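PDB 5ZRD: tyrosinase from Burkholderia thailandensis, which probably uses a pair of copper ions to hydroxylate monophenols to catechols and to oxidise these to quinones, as tyrosinases do. Local coordinates for residues 38-43 and 150-155; 158-163 and 168-173. All coordinates share one frame; numbering follows the deposited sequence.

Overall arrangement
Both contacts involve the long loop region that follows strand 143-146, and they come one after the other along the chain, their centres about 18 Å apart. Interaction 1 lays residues 150-155 beside the end of helix 27-41; interaction 2 pairs 158-163 with 168-173, the segments on the two sides of strand 165-167 in the sequence. They touch where L154 and P155 meet 171-173: P155 O lies 3.3 Å from K173 CE, and L154 CD1 packs 4.2 Å from K171 CB. Neither reaches the copper pair; the side chain of H57, a copper ligand, is about 12 Å from that of F152 and about 10 Å from that of L158.

Interaction 1 (38-43 and 150-155); sequences GIQALP and RSFVLP
Q40, in the last turn of helix 27-41, passes its side chain obliquely by the CD1-CE1 side of the F152 ring. The closest approach is Q40 CG to F152 CD1, 3.7 Å, with CE1 of the same ring only slightly farther from CG, and Q40 CD and NE2 continue past CD1. The amide plane is turned 45° from the ring, so the two groups are not stacked flat. With chi1 of Q40 at -80°, CG lies beside the backbone N, and the extended chain beyond it carries the amide past the ring toward the backbone of S151. F152 has CG anti to its own N (chi1 170°), which directs the ring back at the helix while the two side chains run in opposite directions. A water lies 2.5 Å from Q40 OE1 and 2.6 Å from S151 O, placed to donate to either, though it has more acceptors in reach than protons. NE2 is hydrogen-bonded to P148 O, consistent with OE1 being the end turned to the water. F50, at the start of helix 50-57, meets the F152 ring edge-to-face and also touches Q40; L154 and P155 pack on F51 of that helix, and I39 on helix 90-108.

Interaction 2 (158-163 and 168-173); sequences LSDRLP and IYEKPK
E170 OE1 accepts from the backbone N of D160, 2.9 Å away, and has a water 2.7 Å from OE1 that is placed to donate, though more acceptors than protons lie in its reach. The D160 N-H reaches this oxygen on its anti side, 20° out of the carboxylate plane. The same water accepts a bond from L162 N. E170 gets there with CG beside its backbone N (chi1 -64°) and an extended chain, its CB and CG passing over L158 O and its carboxylate ending alongside S159 CA. The carboxylate of D160 is not a partner: its OD2 stays 4.1 Å from E170 OE1, two like charges that may raise the pKa of one acid, and N167 gives weak hydrogen bonds to both carboxylates. Y63 holds D160 through OD1, while OD2, whose weak polar partner is N167 ND2, comes 4.2 Å from Y169 CD2 at the ring edge, the carboxylate turned 86° to the ring. S159 OG accepts from R161 N at 3.0 Å, closing an ST turn just beyond the pairing. Farther back, L158 and K171 exchange backbone bonds, L158 N to K171 O at 2.8 Å and K171 N to L158 O at 2.9 Å. K171 sends its amine away to D303 and G184; Y169 OH is hydrogen-bonded to V472 N and to a glycerol probably from the crystallisation liquor. L162 and P163 pack on V473 of the second subunit. The arrangement is a single antiparallel bridge, its hydrogen-bonded pair L158-K171, closing a loop within the tyrosinase central domain.

Interaction 1 (38-43 and 150-155)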
# COMPACT_ATOMS: atom_id res chain seq x y z
N GLY A 38 17.20 -37.83 -17.71
CA GLY A 38 16.55 -37.06 -18.78
C GLY A 38 15.80 -35.84 -18.29
O GLY A 38 15.92 -34.76 -18.89
N ILE A 39 15.00 -35.96 -17.22
CA ILE A 39 14.20 -34.76 -16.78
C ILE A 39 15.14 -33.73 -16.14
O ILE A 39 14.88 -32.53 -16.21
CB ILE A 39 12.99 -35.12 -15.87
CG1 ILE A 39 13.38 -35.69 -14.50
CG2 ILE A 39 12.02 -36.06 -16.60
CD1 ILE A 39 12.25 -35.59 -13.46
N GLN A 40 16.25 -34.18 -15.56
CA GLN A 40 17.23 -33.24 -14.99
C GLN A 40 17.95 -32.48 -16.12
O GLN A 40 18.40 -31.38 -15.88
CB GLN A 40 18.19 -33.96 -14.04
CG GLN A 40 17.56 -34.18 -12.68
CD GLN A 40 18.36 -34.92 -11.64
OE1 GLN A 40 19.54 -35.25 -11.81
NE2 GLN A 40 17.71 -35.17 -10.51
N ALA A 41 17.99 -33.02 -17.35
CA ALA A 41 18.78 -32.37 -18.41
C ALA A 41 17.88 -31.51 -19.29
O ALA A 41 18.37 -30.82 -20.14
CB ALA A 41 19.50 -33.40 -19.23
N LEU A 42 16.57 -31.52 -19.10
CA LEU A 42 15.77 -30.63 -19.92
C LEU A 42 16.02 -29.19 -19.48
O LEU A 42 16.26 -28.96 -18.35
CB LEU A 42 14.29 -31.01 -19.80
CG LEU A 42 13.91 -32.28 -20.56
CD1 LEU A 42 12.61 -32.87 -20.05
CD2 LEU A 42 13.84 -32.01 -22.07
N PRO A 43 15.95 -28.23 -20.40
CA PRO A 43 16.10 -26.84 -20.00
C PRO A 43 15.09 -26.42 -18.90
O PRO A 43 13.97 -26.92 -18.88
CB PRO A 43 15.78 -25.99 -21.24
CG PRO A 43 15.07 -26.94 -22.18
CD PRO A 43 15.62 -28.31 -21.83
N ARG A 150 20.65 -38.65 -5.75
CA ARG A 150 21.26 -38.24 -4.49
C ARG A 150 21.09 -36.74 -4.25
O ARG A 150 21.09 -36.32 -3.10
CB ARG A 150 22.74 -38.63 -4.39
CG ARG A 150 23.71 -37.95 -5.35
CD ARG A 150 25.07 -37.76 -4.67
NE ARG A 150 25.33 -38.70 -3.57
CZ ARG A 150 26.10 -38.46 -2.50
NH1 ARG A 150 26.50 -37.23 -2.22
NH2 ARG A 150 26.49 -39.47 -1.72
N SER A 151 20.92 -35.94 -5.29
CA SER A 151 20.89 -34.51 -5.11
C SER A 151 20.65 -33.89 -6.48
O SER A 151 20.59 -34.59 -7.52
CB SER A 151 22.16 -33.99 -4.52
OG SER A 151 23.25 -34.42 -5.33
N PHE A 152 20.50 -32.60 -6.49
CA PHE A 152 20.27 -31.92 -7.77
C PHE A 152 20.95 -30.56 -7.71
O PHE A 152 20.96 -29.91 -6.67
CB PHE A 152 18.78 -31.81 -8.05
CG PHE A 152 18.37 -30.93 -9.20
CD1 PHE A 152 18.59 -31.33 -10.51
CD2 PHE A 152 17.67 -29.76 -8.97
CE1 PHE A 152 18.16 -30.55 -11.57
CE2 PHE A 152 17.23 -28.99 -10.03
CZ PHE A 152 17.48 -29.38 -11.33
N VAL A 153 21.59 -30.23 -8.81
CA VAL A 153 22.35 -29.02 -8.99
C VAL A 153 21.43 -28.07 -9.75
O VAL A 153 20.86 -28.44 -10.77
CB VAL A 153 23.65 -29.30 -9.80
CG1 VAL A 153 24.49 -28.04 -10.00
CG2 VAL A 153 24.52 -30.39 -9.17
N LEU A 154 21.28 -26.86 -9.28
CA LEU A 154 20.37 -25.94 -9.88
C LEU A 154 20.96 -25.43 -11.20
O LEU A 154 22.10 -25.00 -11.21
CB LEU A 154 20.14 -24.80 -8.88
CG LEU A 154 19.41 -25.17 -7.60
CD1 LEU A 154 19.27 -23.96 -6.68
CD2 LEU A 154 18.04 -25.74 -7.91
N PRO A 155 20.20 -25.49 -12.31
CA PRO A 155 20.69 -24.96 -13.62
C PRO A 155 20.70 -23.43 -13.72
O PRO A 155 21.46 -22.87 -14.51
CB PRO A 155 19.69 -25.51 -14.65
CG PRO A 155 18.41 -25.64 -13.86
CD PRO A 155 18.89 -26.14 -12.51
O HOH W 1 21.24 -34.75 -10.02

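Interaction 2 (158-163 and 168-173)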
# COMPACT_ATOMS: atom_id res chain seq x y z
N LEU A 158 17.82 -19.56 -7.98
CA LEU A 158 16.63 -19.13 -7.34
C LEU A 158 16.91 -17.73 -6.84
O LEU A 158 17.65 -17.56 -5.89
CB LEU A 158 16.33 -20.05 -6.15
CG LEU A 158 15.86 -21.45 -6.52
CD1 LEU A 158 15.80 -22.32 -5.27
CD2 LEU A 158 14.51 -21.40 -7.20
N SER A 159 16.33 -16.75 -7.49
CA SER A 159 16.64 -15.40 -7.11
C SER A 159 15.47 -14.47 -7.47
O SER A 159 14.96 -14.55 -8.54
CB SER A 159 17.93 -14.98 -7.81
OG SER A 159 17.94 -13.60 -8.10
N ASP A 160 15.13 -13.52 -6.62
CA ASP A 160 14.12 -12.52 -7.01
C ASP A 160 14.67 -11.40 -7.94
O ASP A 160 13.92 -10.56 -8.46
CB ASP A 160 13.52 -11.99 -5.72
CG ASP A 160 12.85 -13.13 -4.87
OD1 ASP A 160 12.20 -14.03 -5.47
OD2 ASP A 160 13.01 -13.13 -3.62
N ARG A 161 16.00 -11.37 -8.12
CA ARG A 161 16.67 -10.41 -9.02
C ARG A 161 16.26 -8.99 -8.61
O ARG A 161 15.91 -8.19 -9.45
CB ARG A 161 16.34 -10.70 -10.49
CG ARG A 161 16.73 -12.09 -10.99
CD ARG A 161 18.11 -12.20 -11.64
NE ARG A 161 18.77 -13.52 -11.59
CZ ARG A 161 18.46 -14.58 -12.36
NH1 ARG A 161 17.44 -14.51 -13.21
NH2 ARG A 161 19.15 -15.71 -12.26
N LEU A 162 16.22 -8.70 -7.32
CA LEU A 162 15.95 -7.35 -6.84
C LEU A 162 17.27 -6.62 -6.64
O LEU A 162 18.10 -7.10 -5.86
CB LEU A 162 15.23 -7.41 -5.50
CG LEU A 162 13.83 -8.01 -5.50
CD1 LEU A 162 13.18 -7.72 -4.16
CD2 LEU A 162 12.99 -7.45 -6.65
N PRO A 163 17.44 -5.46 -7.29
CA PRO A 163 18.70 -4.71 -7.19
C PRO A 163 18.99 -4.34 -5.72
O PRO A 163 18.12 -3.79 -5.03
CB PRO A 163 18.50 -3.44 -8.04
CG PRO A 163 17.38 -3.80 -8.99
CD PRO A 163 16.53 -4.80 -8.23
N ILE A 168 17.19 -15.19 2.28
CA ILE A 168 17.47 -16.58 2.58
C ILE A 168 16.63 -17.47 1.67
O ILE A 168 16.90 -18.69 1.58
CB ILE A 168 17.28 -16.92 4.08
CG1 ILE A 168 15.87 -16.63 4.58
CG2 ILE A 168 18.34 -16.22 4.94
CD1 ILE A 168 15.65 -17.06 5.99
N TYR A 169 15.68 -16.89 0.93
CA TYR A 169 15.04 -17.66 -0.13
C TYR A 169 16.05 -18.01 -1.23
O TYR A 169 15.86 -19.00 -1.92
CB TYR A 169 13.91 -16.90 -0.82
CG TYR A 169 12.76 -16.49 0.06
CD1 TYR A 169 12.51 -17.12 1.27
CD2 TYR A 169 11.90 -15.49 -0.35
CE1 TYR A 169 11.45 -16.73 2.08
CE2 TYR A 169 10.83 -15.09 0.45
CZ TYR A 169 10.60 -15.73 1.66
OH TYR A 169 9.57 -15.34 2.48
N GLU A 170 17.09 -17.18 -1.41
CA GLU A 170 17.87 -17.16 -2.67
C GLU A 170 18.99 -18.19 -2.61
O GLU A 170 19.58 -18.41 -1.52
CB GLU A 170 18.40 -15.76 -2.95
CG GLU A 170 17.27 -14.77 -3.18
CD GLU A 170 17.71 -13.44 -3.73
OE1 GLU A 170 16.98 -12.86 -4.55
OE2 GLU A 170 18.78 -13.01 -3.30
N LYS A 171 19.23 -18.80 -3.77
CA LYS A 171 20.24 -19.82 -3.91
C LYS A 171 20.85 -19.71 -5.31
O LYS A 171 20.11 -19.66 -6.30
CB LYS A 171 19.60 -21.18 -3.61
CG LYS A 171 19.72 -21.59 -2.16
CD LYS A 171 18.60 -22.40 -1.56
CE LYS A 171 19.04 -23.79 -1.17
NZ LYS A 171 18.63 -24.18 0.20
N PRO A 172 22.20 -19.68 -5.39
CA PRO A 172 22.84 -19.41 -6.67
C PRO A 172 22.76 -20.56 -7.68
O PRO A 172 22.57 -21.74 -7.29
CB PRO A 172 24.33 -19.25 -6.33
CG PRO A 172 24.54 -20.21 -5.18
CD PRO A 172 23.25 -20.02 -4.39
N LYS A 173 22.98 -20.22 -8.94
CA LYS A 173 23.23 -21.21 -9.97
C LYS A 173 24.35 -22.14 -9.52
O LYS A 173 25.32 -21.67 -8.94
CB LYS A 173 23.70 -20.57 -11.27
CG LYS A 173 23.99 -21.54 -12.40
CD LYS A 173 24.26 -20.83 -13.69
CE LYS A 173 24.57 -21.77 -14.83
NZ LYS A 173 24.45 -21.06 -16.12
O HOH W 2 17.41 -10.26 -5.26